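Local coordinates for protein 3-dehydroquinate dehydratase (Aquifex aeolicus, PDB 2EGZ) that probably catalyses the cis-dehydration of 3-dehydroquinate to 3-dehydroshikimate, the third step of the chorismate pathway, through a Schiff-base intermediate, at residues K55-I60 and S84-I89; I89-R94 and L111-H116; E119-N124 and I143-N148; E164-L169 and G187-Y192; S179-Y184 and K214-L219. All coordinates share one frame; numbering follows the deposited sequence.

Contact 1 of 5, residues K55-I60 and S84-I89; sequences KTILTI and SDYTDI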
# COMPACT_ATOMS: atom_id res chain seq x y z
N LYS B 55 -5.68 -23.95 -16.99
CA LYS B 55 -6.33 -22.68 -16.72
C LYS B 55 -5.27 -21.62 -16.46
O LYS B 55 -4.11 -21.95 -16.21
CB LYS B 55 -7.25 -22.79 -15.51
CG LYS B 55 -8.54 -23.53 -15.80
CD LYS B 55 -9.42 -23.61 -14.57
CE LYS B 55 -10.75 -24.26 -14.89
NZ LYS B 55 -11.52 -23.47 -15.89
N THR B 56 -5.67 -20.36 -16.53
CA THR B 56 -4.74 -19.26 -16.34
C THR B 56 -5.15 -18.28 -15.25
O THR B 56 -6.33 -18.13 -14.93
CB THR B 56 -4.60 -18.41 -17.61
OG1 THR B 56 -5.88 -17.85 -17.95
CG2 THR B 56 -4.10 -19.25 -18.77
N ILE B 57 -4.14 -17.62 -14.68
CA ILE B 57 -4.34 -16.57 -13.71
C ILE B 57 -3.57 -15.42 -14.35
O ILE B 57 -2.37 -15.54 -14.63
CB ILE B 57 -3.69 -16.86 -12.33
CG1 ILE B 57 -4.47 -17.96 -11.59
CG2 ILE B 57 -3.73 -15.59 -11.48
CD1 ILE B 57 -3.80 -18.40 -10.30
N LEU B 58 -4.26 -14.32 -14.60
CA LEU B 58 -3.64 -13.14 -15.20
C LEU B 58 -3.19 -12.23 -14.07
O LEU B 58 -4.03 -11.64 -13.38
CB LEU B 58 -4.65 -12.41 -16.09
CG LEU B 58 -4.21 -11.06 -16.68
CD1 LEU B 58 -3.03 -11.27 -17.63
CD2 LEU B 58 -5.38 -10.42 -17.41
N THR B 59 -1.88 -12.14 -13.87
CA THR B 59 -1.31 -11.31 -12.82
C THR B 59 -0.35 -10.28 -13.40
O THR B 59 0.48 -10.61 -14.24
CB THR B 59 -0.53 -12.14 -11.77
OG1 THR B 59 -1.43 -13.03 -11.10
CG2 THR B 59 0.12 -11.22 -10.74
N ILE B 60 -0.49 -9.04 -12.95
CA ILE B 60 0.38 -7.96 -13.40
C ILE B 60 0.69 -7.24 -12.10
O ILE B 60 0.25 -6.11 -11.88
CB ILE B 60 -0.35 -7.02 -14.36
CG1 ILE B 60 -1.07 -7.83 -15.44
CG2 ILE B 60 0.66 -6.08 -15.02
CD1 ILE B 60 -1.95 -7.00 -16.35
N SER B 84 -9.10 -14.75 -19.38
CA SER B 84 -8.35 -15.56 -18.43
C SER B 84 -9.31 -16.17 -17.40
O SER B 84 -10.27 -15.52 -16.99
CB SER B 84 -7.30 -14.71 -17.72
OG SER B 84 -6.48 -15.49 -16.88
N ASP B 85 -9.05 -17.41 -16.99
CA ASP B 85 -9.92 -18.07 -16.02
C ASP B 85 -9.97 -17.28 -14.72
O ASP B 85 -11.03 -17.18 -14.08
CB ASP B 85 -9.43 -19.49 -15.77
CG ASP B 85 -9.33 -20.29 -17.05
OD1 ASP B 85 -10.38 -20.75 -17.56
OD2 ASP B 85 -8.20 -20.44 -17.56
N TYR B 86 -8.83 -16.73 -14.32
CA TYR B 86 -8.73 -15.92 -13.11
C TYR B 86 -7.90 -14.68 -13.43
O TYR B 86 -7.05 -14.70 -14.32
CB TYR B 86 -7.96 -16.63 -11.99
CG TYR B 86 -8.50 -17.95 -11.51
CD1 TYR B 86 -9.35 -18.01 -10.40
CD2 TYR B 86 -8.10 -19.14 -12.10
CE1 TYR B 86 -9.78 -19.23 -9.90
CE2 TYR B 86 -8.53 -20.36 -11.61
CZ TYR B 86 -9.36 -20.40 -10.51
OH TYR B 86 -9.75 -21.62 -9.99
N THR B 87 -8.16 -13.62 -12.68
CA THR B 87 -7.40 -12.38 -12.77
C THR B 87 -7.06 -12.05 -11.32
O THR B 87 -7.95 -12.04 -10.46
CB THR B 87 -8.19 -11.22 -13.38
OG1 THR B 87 -8.37 -11.44 -14.79
CG2 THR B 87 -7.44 -9.91 -13.17
N ASP B 88 -5.78 -11.83 -11.04
CA ASP B 88 -5.34 -11.50 -9.69
C ASP B 88 -5.02 -10.01 -9.65
O ASP B 88 -4.11 -9.55 -10.33
CB ASP B 88 -4.09 -12.32 -9.33
CG ASP B 88 -3.59 -12.04 -7.91
OD1 ASP B 88 -3.65 -10.87 -7.48
OD2 ASP B 88 -3.11 -12.98 -7.24
N ILE B 89 -5.78 -9.27 -8.85
CA ILE B 89 -5.55 -7.83 -8.70
C ILE B 89 -5.30 -7.58 -7.21
O ILE B 89 -5.88 -8.25 -6.36
CB ILE B 89 -6.78 -7.02 -9.18
CG1 ILE B 89 -6.50 -5.51 -9.07
CG2 ILE B 89 -8.01 -7.39 -8.36
CD1 ILE B 89 -5.38 -5.03 -9.97
O HOH W 1 -2.09 -7.99 -10.60
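Strands 55-59 and 86-90 belong to one beta-alpha-beta unit with helix 73-80; segments 55-59 and 86-89 run parallel at 24°, their axes 4.3 Å apart. Leu-58 sits between two backbone bonds, its N giving to Tyr-86 O at 2.8 Å (162°) and its O taking Asp-88 N. Tyr-86 O is gripped twice, since Ser-84 OG, anti to its own backbone N, also donates to it in the carbonyl plane; Thr-56 OG1 in turn donates to Ser-84 OG at 2.7 Å. Before the strand begins, Asp-85 OD2 receives Thr-56 N at 2.7 Å through its anti lone pair and also bonds His-50, while OD1 makes a weak salt bridge with Lys-55 NZ. An alanine here would lose these three partners and would probably loosen the start of the pairing. Ile-57 CG1 packs obliquely on Tyr-86 CB at 3.8 Å. Further along this face Thr-59 OG1 bonds Glu-28 and Asp-88 OD1 bonds Ser-114, with Schiff-base Lys-142 nearby, as befits the catalytic end of a TIM barrel.

Contact 2 of 5, residues I89-R94 and L111-H116; sequences IELSSR and LIISYH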
# COMPACT_ATOMS: atom_id res chain seq x y z
N ILE B 89 -5.78 -9.27 -8.85
CA ILE B 89 -5.55 -7.83 -8.70
C ILE B 89 -5.30 -7.58 -7.21
O ILE B 89 -5.88 -8.25 -6.36
CB ILE B 89 -6.78 -7.02 -9.18
CG1 ILE B 89 -6.50 -5.51 -9.07
CG2 ILE B 89 -8.01 -7.39 -8.36
CD1 ILE B 89 -5.38 -5.03 -9.97
N GLU B 90 -4.42 -6.64 -6.89
CA GLU B 90 -4.12 -6.36 -5.49
C GLU B 90 -5.25 -5.57 -4.84
O GLU B 90 -5.85 -4.69 -5.47
CB GLU B 90 -2.83 -5.54 -5.35
CG GLU B 90 -1.59 -6.12 -6.03
CD GLU B 90 -1.62 -5.99 -7.54
OE1 GLU B 90 -2.31 -5.07 -8.05
OE2 GLU B 90 -0.95 -6.80 -8.21
N LEU B 91 -5.55 -5.89 -3.58
CA LEU B 91 -6.60 -5.19 -2.85
C LEU B 91 -6.20 -3.71 -2.78
O LEU B 91 -7.06 -2.83 -2.76
CB LEU B 91 -6.73 -5.76 -1.43
CG LEU B 91 -7.70 -5.07 -0.46
CD1 LEU B 91 -9.12 -5.11 -1.00
CD2 LEU B 91 -7.63 -5.77 0.89
N SER B 92 -4.90 -3.46 -2.74
CA SER B 92 -4.38 -2.10 -2.65
C SER B 92 -4.60 -1.26 -3.91
O SER B 92 -4.47 -0.04 -3.86
CB SER B 92 -2.89 -2.13 -2.28
OG SER B 92 -2.13 -2.85 -3.23
N SER B 93 -4.92 -1.91 -5.03
CA SER B 93 -5.18 -1.19 -6.28
C SER B 93 -6.69 -0.94 -6.34
O SER B 93 -7.38 -1.38 -7.27
CB SER B 93 -4.74 -2.03 -7.48
OG SER B 93 -3.35 -2.31 -7.44
N ARG B 94 -7.19 -0.24 -5.34
CA ARG B 94 -8.61 0.07 -5.20
C ARG B 94 -9.31 0.59 -6.45
O ARG B 94 -10.47 0.25 -6.70
CB ARG B 94 -8.80 1.07 -4.06
CG ARG B 94 -8.27 0.57 -2.72
CD ARG B 94 -9.21 -0.44 -2.07
NE ARG B 94 -8.65 -0.96 -0.82
CZ ARG B 94 -9.37 -1.59 0.11
NH1 ARG B 94 -10.67 -1.77 -0.07
NH2 ARG B 94 -8.78 -2.02 1.22
N LEU B 111 -12.27 -13.49 -10.05
CA LEU B 111 -11.35 -12.45 -9.60
C LEU B 111 -10.70 -12.81 -8.28
O LEU B 111 -11.38 -13.14 -7.31
CB LEU B 111 -12.10 -11.12 -9.43
CG LEU B 111 -11.23 -9.88 -9.15
CD1 LEU B 111 -10.33 -9.62 -10.34
CD2 LEU B 111 -12.12 -8.67 -8.88
N ILE B 112 -9.38 -12.78 -8.26
CA ILE B 112 -8.64 -13.04 -7.03
C ILE B 112 -8.20 -11.66 -6.57
O ILE B 112 -7.71 -10.88 -7.37
CB ILE B 112 -7.39 -13.90 -7.28
CG1 ILE B 112 -7.79 -15.34 -7.62
CG2 ILE B 112 -6.48 -13.88 -6.05
CD1 ILE B 112 -6.61 -16.21 -8.02
N ILE B 113 -8.41 -11.35 -5.30
CA ILE B 113 -8.01 -10.05 -4.77
C ILE B 113 -6.97 -10.36 -3.71
O ILE B 113 -7.27 -10.91 -2.65
CB ILE B 113 -9.21 -9.31 -4.18
CG1 ILE B 113 -10.20 -8.99 -5.31
CG2 ILE B 113 -8.75 -8.02 -3.49
CD1 ILE B 113 -11.51 -8.37 -4.85
N SER B 114 -5.73 -10.00 -4.02
CA SER B 114 -4.60 -10.32 -3.16
C SER B 114 -3.99 -9.24 -2.28
O SER B 114 -4.15 -8.04 -2.49
CB SER B 114 -3.49 -10.91 -4.02
OG SER B 114 -3.08 -9.96 -5.00
N TYR B 115 -3.26 -9.72 -1.28
CA TYR B 115 -2.54 -8.89 -0.33
C TYR B 115 -1.25 -9.63 -0.01
O TYR B 115 -1.29 -10.81 0.33
CB TYR B 115 -3.34 -8.72 0.97
CG TYR B 115 -2.50 -8.10 2.07
CD1 TYR B 115 -2.17 -6.75 2.04
CD2 TYR B 115 -1.98 -8.88 3.10
CE1 TYR B 115 -1.32 -6.19 3.00
CE2 TYR B 115 -1.13 -8.34 4.07
CZ TYR B 115 -0.80 -6.99 4.00
OH TYR B 115 0.07 -6.45 4.93
N HIS B 116 -0.12 -8.95 -0.14
CA HIS B 116 1.15 -9.60 0.17
C HIS B 116 1.95 -8.81 1.20
O HIS B 116 1.94 -7.58 1.20
CB HIS B 116 2.03 -9.73 -1.09
CG HIS B 116 1.36 -10.41 -2.23
ND1 HIS B 116 0.33 -9.84 -2.94
CD2 HIS B 116 1.60 -11.61 -2.82
CE1 HIS B 116 -0.05 -10.66 -3.91
NE2 HIS B 116 0.71 -11.74 -3.86
O HOH W 2 -3.31 -5.52 -1.41
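The backbones of 89-94 and 111-116 pair in parallel through three bonds, Ile-89 N to Ile-112 O, Ser-114 N to Ile-89 O, and the nearly straight Leu-91 N to Ser-114 O at 2.8 Å and 174°. They close the beta-alpha-beta unit of strand 86-90, helix 94-107 and strand 110-117 in the TIM barrel. Past Glu-90 the first segment leaves the sheet in a type I turn, Glu-90 to Ser-93, closed by Ser-93 N on Glu-90 O. Ser-114 O also accepts from a water that takes Ser-92 N, so one carbonyl grips both the strand end and the turn. Ile-89 and Ile-113 share a face of the sheet. Ile-89 CG2, in the crowded position between N and carbonyl carbon, meets Leu-111 CD1 at 3.8 Å, and Ile-113 CG2, anti to its N, lies 3.7 Å from Leu-91 CB. Glu-90 and Ser-114 occupy the other face: Ser-114 OG bonds Asp-88, and Glu-90 OE2 takes Ser-62 N near substrate-binding Arg-61. His-116, the proton donor/acceptor two residues after Ser-114, has NE2 hydrogen-bonded to a bound tartaric acid, probably from the crystallisation liquor. Leu-91 CD1 lies 3.6 Å above the centre of one face of the Arg-94 guanidinium.

Contact 3 of 5, residues E119-N124 and I143-N148; sequences ELTPPN and IAVKAN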
# COMPACT_ATOMS: atom_id res chain seq x y z
N GLU B 119 7.42 -9.16 4.74
CA GLU B 119 8.17 -9.01 5.97
C GLU B 119 7.65 -9.75 7.19
O GLU B 119 8.43 -10.27 7.99
CB GLU B 119 8.28 -7.52 6.34
CG GLU B 119 9.27 -6.74 5.50
CD GLU B 119 9.33 -5.27 5.90
OE1 GLU B 119 9.32 -4.98 7.11
OE2 GLU B 119 9.39 -4.41 4.99
N LEU B 120 6.33 -9.81 7.34
CA LEU B 120 5.74 -10.45 8.52
C LEU B 120 4.28 -10.83 8.33
O LEU B 120 3.67 -10.51 7.32
CB LEU B 120 5.85 -9.48 9.70
CG LEU B 120 5.30 -8.07 9.42
CD1 LEU B 120 3.78 -8.05 9.57
CD2 LEU B 120 5.91 -7.07 10.40
N THR B 121 3.74 -11.53 9.32
CA THR B 121 2.34 -11.92 9.30
C THR B 121 1.65 -10.85 10.15
O THR B 121 1.84 -10.79 11.37
CB THR B 121 2.14 -13.31 9.94
OG1 THR B 121 2.88 -14.27 9.18
CG2 THR B 121 0.66 -13.69 9.94
N PRO B 122 0.85 -9.99 9.52
CA PRO B 122 0.16 -8.91 10.24
C PRO B 122 -0.82 -9.36 11.31
O PRO B 122 -1.24 -10.53 11.34
CB PRO B 122 -0.51 -8.13 9.11
CG PRO B 122 -0.81 -9.19 8.09
CD PRO B 122 0.45 -10.03 8.10
N PRO B 123 -1.19 -8.44 12.22
CA PRO B 123 -2.13 -8.71 13.31
C PRO B 123 -3.43 -9.30 12.78
O PRO B 123 -3.78 -9.11 11.62
CB PRO B 123 -2.33 -7.33 13.93
CG PRO B 123 -0.99 -6.71 13.76
CD PRO B 123 -0.64 -7.08 12.33
N ASN B 124 -4.14 -10.02 13.65
CA ASN B 124 -5.38 -10.66 13.24
C ASN B 124 -6.41 -9.76 12.58
O ASN B 124 -7.02 -10.16 11.59
CB ASN B 124 -6.03 -11.38 14.43
CG ASN B 124 -5.12 -12.43 15.01
OD1 ASN B 124 -4.20 -12.92 14.35
ND2 ASN B 124 -5.38 -12.82 16.26
N ILE B 143 -4.18 -14.15 0.60
CA ILE B 143 -3.25 -13.55 1.55
C ILE B 143 -1.94 -14.32 1.50
O ILE B 143 -1.92 -15.53 1.73
CB ILE B 143 -3.81 -13.61 3.00
CG1 ILE B 143 -5.14 -12.86 3.08
CG2 ILE B 143 -2.81 -13.00 3.98
CD1 ILE B 143 -5.81 -12.96 4.44
N ALA B 144 -0.85 -13.63 1.19
CA ALA B 144 0.47 -14.25 1.14
C ALA B 144 1.37 -13.43 2.05
O ALA B 144 1.76 -12.31 1.70
CB ALA B 144 1.00 -14.24 -0.29
N VAL B 145 1.69 -13.97 3.22
CA VAL B 145 2.51 -13.26 4.20
C VAL B 145 3.64 -14.11 4.78
O VAL B 145 3.48 -15.31 5.02
CB VAL B 145 1.64 -12.74 5.37
CG1 VAL B 145 0.59 -11.77 4.84
CG2 VAL B 145 0.95 -13.92 6.07
N LYS B 146 4.79 -13.47 5.03
CA LYS B 146 5.94 -14.18 5.57
C LYS B 146 5.75 -14.56 7.03
O LYS B 146 5.40 -13.71 7.87
CB LYS B 146 7.21 -13.34 5.44
CG LYS B 146 8.44 -14.05 6.01
CD LYS B 146 9.71 -13.21 5.89
CE LYS B 146 10.91 -13.93 6.50
NZ LYS B 146 12.14 -13.10 6.47
N ALA B 147 5.97 -15.83 7.33
CA ALA B 147 5.86 -16.31 8.69
C ALA B 147 7.26 -16.22 9.30
O ALA B 147 8.24 -16.64 8.67
CB ALA B 147 5.36 -17.76 8.71
N ASN B 148 7.34 -15.67 10.50
CA ASN B 148 8.63 -15.54 11.17
C ASN B 148 8.72 -16.52 12.34
O ASN B 148 9.63 -16.45 13.17
CB ASN B 148 8.81 -14.10 11.65
CG ASN B 148 9.00 -13.13 10.49
OD1 ASN B 148 8.15 -12.29 10.22
ND2 ASN B 148 10.13 -13.26 9.80
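Glu-119 lies in the loop after strand 110-117, its carbonyl O 3.8 Å from Lys-146 CD while OE1 bonds Tyr-41 of the second subunit. At Leu-120 the backbone comes nearest the strand, CA to CA of Lys-146 being 4.8 Å; Leu-120 CA makes a CA-H...O contact with Lys-146 O, and Leu-120 O approaches Val-145 CB at 3.6 Å. Thr-121 follows with OG1 anti to its carbonyl carbon, and the hydroxyl donates to Lys-146 O at 2.9 Å. It approaches 53° above the carbonyl plane, with a C=O...donor angle of 115°. Thr-121 CG2 meets Val-145 CG2 as the two side chains cross at about a right angle. Pro-122 CD then meets Val-145 CG1 tip to tip at 3.7 Å. Arg-155 takes the carbonyls of Thr-121 and Pro-122, and Pro-123 stands at the N-cap position of helix 124-136. The loop thus runs roughly crosswise to 145-148, directions 103° apart, with the partner subunit packed on it, an arrangement belonging to the beta-alpha loops of a TIM barrel, here at the dimer interface.

Contact 4 of 5, residues E164-L169 and G187-Y192; sequences EGEKIL and GSVITY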
# COMPACT_ATOMS: atom_id res chain seq x y z
N GLU B 164 -15.73 -16.76 6.77
CA GLU B 164 -16.13 -17.86 5.90
C GLU B 164 -16.06 -17.60 4.40
O GLU B 164 -16.33 -16.49 3.93
CB GLU B 164 -17.55 -18.30 6.27
CG GLU B 164 -18.16 -19.31 5.32
CD GLU B 164 -19.56 -19.72 5.73
OE1 GLU B 164 -20.39 -18.82 5.97
OE2 GLU B 164 -19.82 -20.94 5.83
N GLY B 165 -15.69 -18.63 3.65
CA GLY B 165 -15.61 -18.51 2.21
C GLY B 165 -14.35 -19.12 1.64
O GLY B 165 -13.38 -19.35 2.36
N GLU B 166 -14.35 -19.41 0.34
CA GLU B 166 -13.15 -19.96 -0.26
C GLU B 166 -12.16 -18.81 -0.34
O GLU B 166 -12.54 -17.66 -0.55
CB GLU B 166 -13.43 -20.56 -1.64
CG GLU B 166 -13.97 -19.62 -2.68
CD GLU B 166 -14.31 -20.35 -3.97
OE1 GLU B 166 -15.09 -21.33 -3.90
OE2 GLU B 166 -13.80 -19.97 -5.04
N LYS B 167 -10.90 -19.14 -0.15
CA LYS B 167 -9.85 -18.13 -0.15
C LYS B 167 -8.56 -18.80 -0.55
O LYS B 167 -8.55 -19.99 -0.89
CB LYS B 167 -9.72 -17.55 1.26
CG LYS B 167 -9.62 -18.63 2.35
CD LYS B 167 -9.65 -18.03 3.76
CE LYS B 167 -11.00 -17.43 4.13
NZ LYS B 167 -12.03 -18.45 4.53
N ILE B 168 -7.47 -18.05 -0.52
CA ILE B 168 -6.14 -18.57 -0.85
C ILE B 168 -5.23 -18.09 0.27
O ILE B 168 -5.07 -16.89 0.48
CB ILE B 168 -5.64 -18.02 -2.20
CG1 ILE B 168 -6.56 -18.53 -3.33
CG2 ILE B 168 -4.19 -18.45 -2.44
CD1 ILE B 168 -6.37 -17.80 -4.66
N LEU B 169 -4.65 -19.04 1.00
CA LEU B 169 -3.79 -18.71 2.12
C LEU B 169 -2.38 -19.22 1.92
O LEU B 169 -2.18 -20.40 1.62
CB LEU B 169 -4.36 -19.33 3.39
CG LEU B 169 -5.80 -18.93 3.69
CD1 LEU B 169 -6.32 -19.74 4.86
CD2 LEU B 169 -5.85 -17.43 3.99
N GLY B 187 -9.76 -24.15 3.87
CA GLY B 187 -10.47 -23.46 2.80
C GLY B 187 -9.63 -22.84 1.68
O GLY B 187 -10.18 -22.14 0.83
N SER B 188 -8.33 -23.08 1.67
CA SER B 188 -7.47 -22.53 0.62
C SER B 188 -7.70 -23.39 -0.63
O SER B 188 -7.49 -24.60 -0.60
CB SER B 188 -6.00 -22.58 1.03
OG SER B 188 -5.21 -21.77 0.18
N VAL B 189 -8.13 -22.75 -1.72
CA VAL B 189 -8.46 -23.47 -2.94
C VAL B 189 -7.38 -23.62 -4.00
O VAL B 189 -7.51 -24.45 -4.90
CB VAL B 189 -9.69 -22.82 -3.61
CG1 VAL B 189 -10.89 -22.94 -2.68
CG2 VAL B 189 -9.41 -21.35 -3.93
N ILE B 190 -6.31 -22.83 -3.89
CA ILE B 190 -5.20 -22.89 -4.84
C ILE B 190 -3.89 -22.81 -4.08
O ILE B 190 -3.76 -22.05 -3.12
CB ILE B 190 -5.25 -21.72 -5.86
CG1 ILE B 190 -6.53 -21.78 -6.69
CG2 ILE B 190 -4.01 -21.75 -6.76
CD1 ILE B 190 -6.77 -20.54 -7.55
N THR B 191 -2.92 -23.62 -4.50
CA THR B 191 -1.60 -23.60 -3.87
C THR B 191 -0.62 -23.28 -5.00
O THR B 191 -0.88 -23.61 -6.16
CB THR B 191 -1.26 -24.96 -3.22
OG1 THR B 191 -0.08 -24.82 -2.41
CG2 THR B 191 -1.03 -26.03 -4.27
N TYR B 192 0.48 -22.62 -4.67
CA TYR B 192 1.46 -22.22 -5.68
C TYR B 192 2.78 -22.95 -5.51
O TYR B 192 3.32 -23.03 -4.41
CB TYR B 192 1.68 -20.71 -5.61
CG TYR B 192 0.43 -19.90 -5.89
CD1 TYR B 192 0.33 -19.10 -7.02
CD2 TYR B 192 -0.67 -19.97 -5.02
CE1 TYR B 192 -0.84 -18.37 -7.29
CE2 TYR B 192 -1.84 -19.25 -5.28
CZ TYR B 192 -1.91 -18.45 -6.42
OH TYR B 192 -3.06 -17.74 -6.68
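Ile-168 is the bump on which this contact turns, received between Val-189 CG2, Ile-190 CD1 and the edge of the Tyr-192 ring. Its CG1, anti to the carbonyl carbon (chi1 -65°), carries CD1 to 4.0 Å from Ile-190 CD1, with Tyr-192 OH alongside. The CG2 branch, anti to the backbone N, fits at the ring edge, near its plane, 3.8 Å from Tyr-192 CE2. Val-189 straddles the other end: CG1 rests on Glu-166 CB at 3.6 Å, and CG2 lies against Lys-167 O and crosses to Ile-168 CG1. The backbones meet in a single bridge, Val-189 N giving to Lys-167 O almost along the C=O axis and Lys-167 N giving to Gly-187 O at 3.2 Å. Ser-188 OG, anti to its N, takes the place of a third backbone acceptor and receives Leu-169 N at 2.9 Å and 174°. Strands 168-172 and 190-192 are thereby drawn together. Tyr-192 also makes a cation-pi contact with Lys-142. The chemistry implies a divided seam, polar bonds joining the backbones and apolar branches packing on the ring, with Ile-190 N buried without a partner in the model.

Contact 5 of 5, residues S179-Y184 and K214-L219; sequences SRLAGY and KKFYRL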
# COMPACT_ATOMS: atom_id res chain seq x y z
N SER B 179 2.01 -24.68 5.19
CA SER B 179 0.76 -24.02 4.82
C SER B 179 0.41 -24.27 3.36
O SER B 179 -0.76 -24.18 2.97
CB SER B 179 0.86 -22.51 5.06
OG SER B 179 1.65 -21.88 4.06
N ARG B 180 1.41 -24.57 2.54
CA ARG B 180 1.16 -24.81 1.12
C ARG B 180 0.41 -26.12 0.90
O ARG B 180 -0.28 -26.29 -0.10
CB ARG B 180 2.49 -24.80 0.36
CG ARG B 180 3.19 -23.45 0.44
CD ARG B 180 4.47 -23.42 -0.39
NE ARG B 180 5.15 -22.13 -0.26
CZ ARG B 180 4.84 -21.04 -0.96
NH1 ARG B 180 3.86 -21.07 -1.86
NH2 ARG B 180 5.51 -19.92 -0.76
N LEU B 181 0.54 -27.03 1.86
CA LEU B 181 -0.15 -28.32 1.77
C LEU B 181 -1.39 -28.33 2.66
O LEU B 181 -2.47 -28.77 2.23
CB LEU B 181 0.79 -29.45 2.20
CG LEU B 181 0.15 -30.83 2.32
CD1 LEU B 181 -0.42 -31.25 0.97
CD2 LEU B 181 1.19 -31.84 2.79
N ALA B 182 -1.25 -27.84 3.89
CA ALA B 182 -2.34 -27.85 4.86
C ALA B 182 -3.41 -26.78 4.66
O ALA B 182 -4.50 -26.87 5.23
CB ALA B 182 -1.76 -27.73 6.27
N GLY B 183 -3.10 -25.76 3.86
CA GLY B 183 -4.06 -24.70 3.63
C GLY B 183 -5.42 -25.18 3.16
O GLY B 183 -6.44 -24.59 3.50
N TYR B 184 -5.43 -26.26 2.37
CA TYR B 184 -6.67 -26.83 1.84
C TYR B 184 -7.72 -27.09 2.91
O TYR B 184 -8.91 -26.81 2.72
CB TYR B 184 -6.36 -28.14 1.11
CG TYR B 184 -7.55 -28.76 0.43
CD1 TYR B 184 -8.26 -28.07 -0.54
CD2 TYR B 184 -7.96 -30.06 0.75
CE1 TYR B 184 -9.35 -28.65 -1.19
CE2 TYR B 184 -9.05 -30.65 0.11
CZ TYR B 184 -9.74 -29.93 -0.86
OH TYR B 184 -10.83 -30.50 -1.49
N LYS B 214 -2.25 -36.05 -3.64
CA LYS B 214 -2.84 -37.37 -3.81
C LYS B 214 -2.78 -38.16 -2.50
O LYS B 214 -3.76 -38.76 -2.08
CB LYS B 214 -2.10 -38.13 -4.92
CG LYS B 214 -2.59 -39.55 -5.14
CD LYS B 214 -1.85 -40.22 -6.30
CE LYS B 214 -2.16 -39.55 -7.63
NZ LYS B 214 -1.62 -40.30 -8.81
N LYS B 215 -1.62 -38.11 -1.85
CA LYS B 215 -1.41 -38.83 -0.59
C LYS B 215 -2.30 -38.36 0.55
O LYS B 215 -2.81 -39.17 1.32
CB LYS B 215 0.06 -38.72 -0.17
CG LYS B 215 0.38 -39.48 1.12
CD LYS B 215 1.80 -39.20 1.61
CE LYS B 215 2.87 -39.76 0.68
NZ LYS B 215 4.25 -39.55 1.23
N PHE B 216 -2.49 -37.05 0.67
CA PHE B 216 -3.27 -36.49 1.77
C PHE B 216 -4.76 -36.23 1.53
O PHE B 216 -5.56 -36.31 2.46
CB PHE B 216 -2.61 -35.21 2.26
CG PHE B 216 -1.36 -35.44 3.05
CD1 PHE B 216 -1.44 -35.76 4.40
CD2 PHE B 216 -0.11 -35.40 2.45
CE1 PHE B 216 -0.29 -36.04 5.14
CE2 PHE B 216 1.04 -35.69 3.17
CZ PHE B 216 0.96 -36.01 4.52
N TYR B 217 -5.13 -35.93 0.29
CA TYR B 217 -6.52 -35.62 -0.00
C TYR B 217 -7.12 -36.45 -1.13
O TYR B 217 -8.28 -36.25 -1.48
CB TYR B 217 -6.66 -34.14 -0.37
CG TYR B 217 -6.00 -33.18 0.61
CD1 TYR B 217 -6.34 -33.21 1.97
CD2 TYR B 217 -5.06 -32.25 0.18
CE1 TYR B 217 -5.75 -32.31 2.87
CE2 TYR B 217 -4.47 -31.35 1.07
CZ TYR B 217 -4.82 -31.39 2.41
OH TYR B 217 -4.25 -30.49 3.29
N ARG B 218 -6.35 -37.38 -1.69
CA ARG B 218 -6.83 -38.18 -2.81
C ARG B 218 -7.33 -37.22 -3.87
O ARG B 218 -8.30 -37.49 -4.59
CB ARG B 218 -7.95 -39.14 -2.36
CG ARG B 218 -7.42 -40.46 -1.85
CD ARG B 218 -8.52 -41.45 -1.48
NE ARG B 218 -9.29 -41.01 -0.32
CZ ARG B 218 -9.91 -41.83 0.52
NH1 ARG B 218 -9.85 -43.15 0.33
NH2 ARG B 218 -10.59 -41.34 1.55
N LEU B 219 -6.64 -36.08 -3.93
CA LEU B 219 -6.88 -34.97 -4.84
C LEU B 219 -8.03 -34.02 -4.52
O LEU B 219 -8.81 -34.30 -3.59
CB LEU B 219 -7.03 -35.47 -6.28
CG LEU B 219 -5.70 -35.34 -7.02
CD1 LEU B 219 -4.67 -36.17 -6.27
CD2 LEU B 219 -5.83 -35.79 -8.46
OXT LEU B 219 -8.11 -32.98 -5.21
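Tyr-217, near the end of helix 206-217, reaches from its CB toward the 179-184 segment, CG anti to the carbonyl carbon (chi1 -50°). CG meets Tyr-184 CD2 at 3.7 Å, and CD1 and CD2 stay close to that same carbon, which sits 3.5 Å above the ring centre. This is an edge-to-face pair, centroids 4.7 Å apart and planes inclined at 56°, with the edge of Tyr-184 turned to the face of Tyr-217. The opposite face of the ring holds Phe-216 CB. Farther out, CE2 touches Tyr-184 CB at 3.7 Å and Leu-181 CD1 more loosely. At the tip, OH donates to Leu-181 O at 2.7 Å, from 34° above the carbonyl plane, and it also approaches Ala-182 CA. An alanine in place of this tyrosine would remove both the stack and the hydroxyl bond, and would probably loosen the packing of the C-terminal helix here. Beside this ring Leu-181 CD2 meets Phe-216 CD2 at 3.8 Å, the two side chains crossing at about a right angle. The arrangement is peripheral helix packing, in which the C-terminal helix of the TIM-barrel chain lies against the short helix beginning at Ser-179 and the 3-10 turn that follows it.

Overall arrangement
Contacts 1, 2 and 4 are buried within the barrel, contact 3 is partly buried where the second subunit arrives, and contact 5 lies at the surface, its centre about 17 Å from that of the chain. Contacts 1 and 2 share Ile-89 and strand 86-90, so three neighbouring strands are joined, and contact 3 adds the next through Tyr-115 O and Ala-144 N. Contact 4 brings together strands 168-172 and 190-192, which close the barrel, and its Tyr-192 reaches Ile-57 and Ile-112. Parallel backbone pairing dominates contacts 1 and 2; contact 4 mixes a single bridge and a serine hydroxyl with apolar packing; a threonine hydroxyl-to-carbonyl bond marks contact 3, and aromatic packing contact 5. Arg-180 O and Thr-191 OG1 tie contacts 5 and 4.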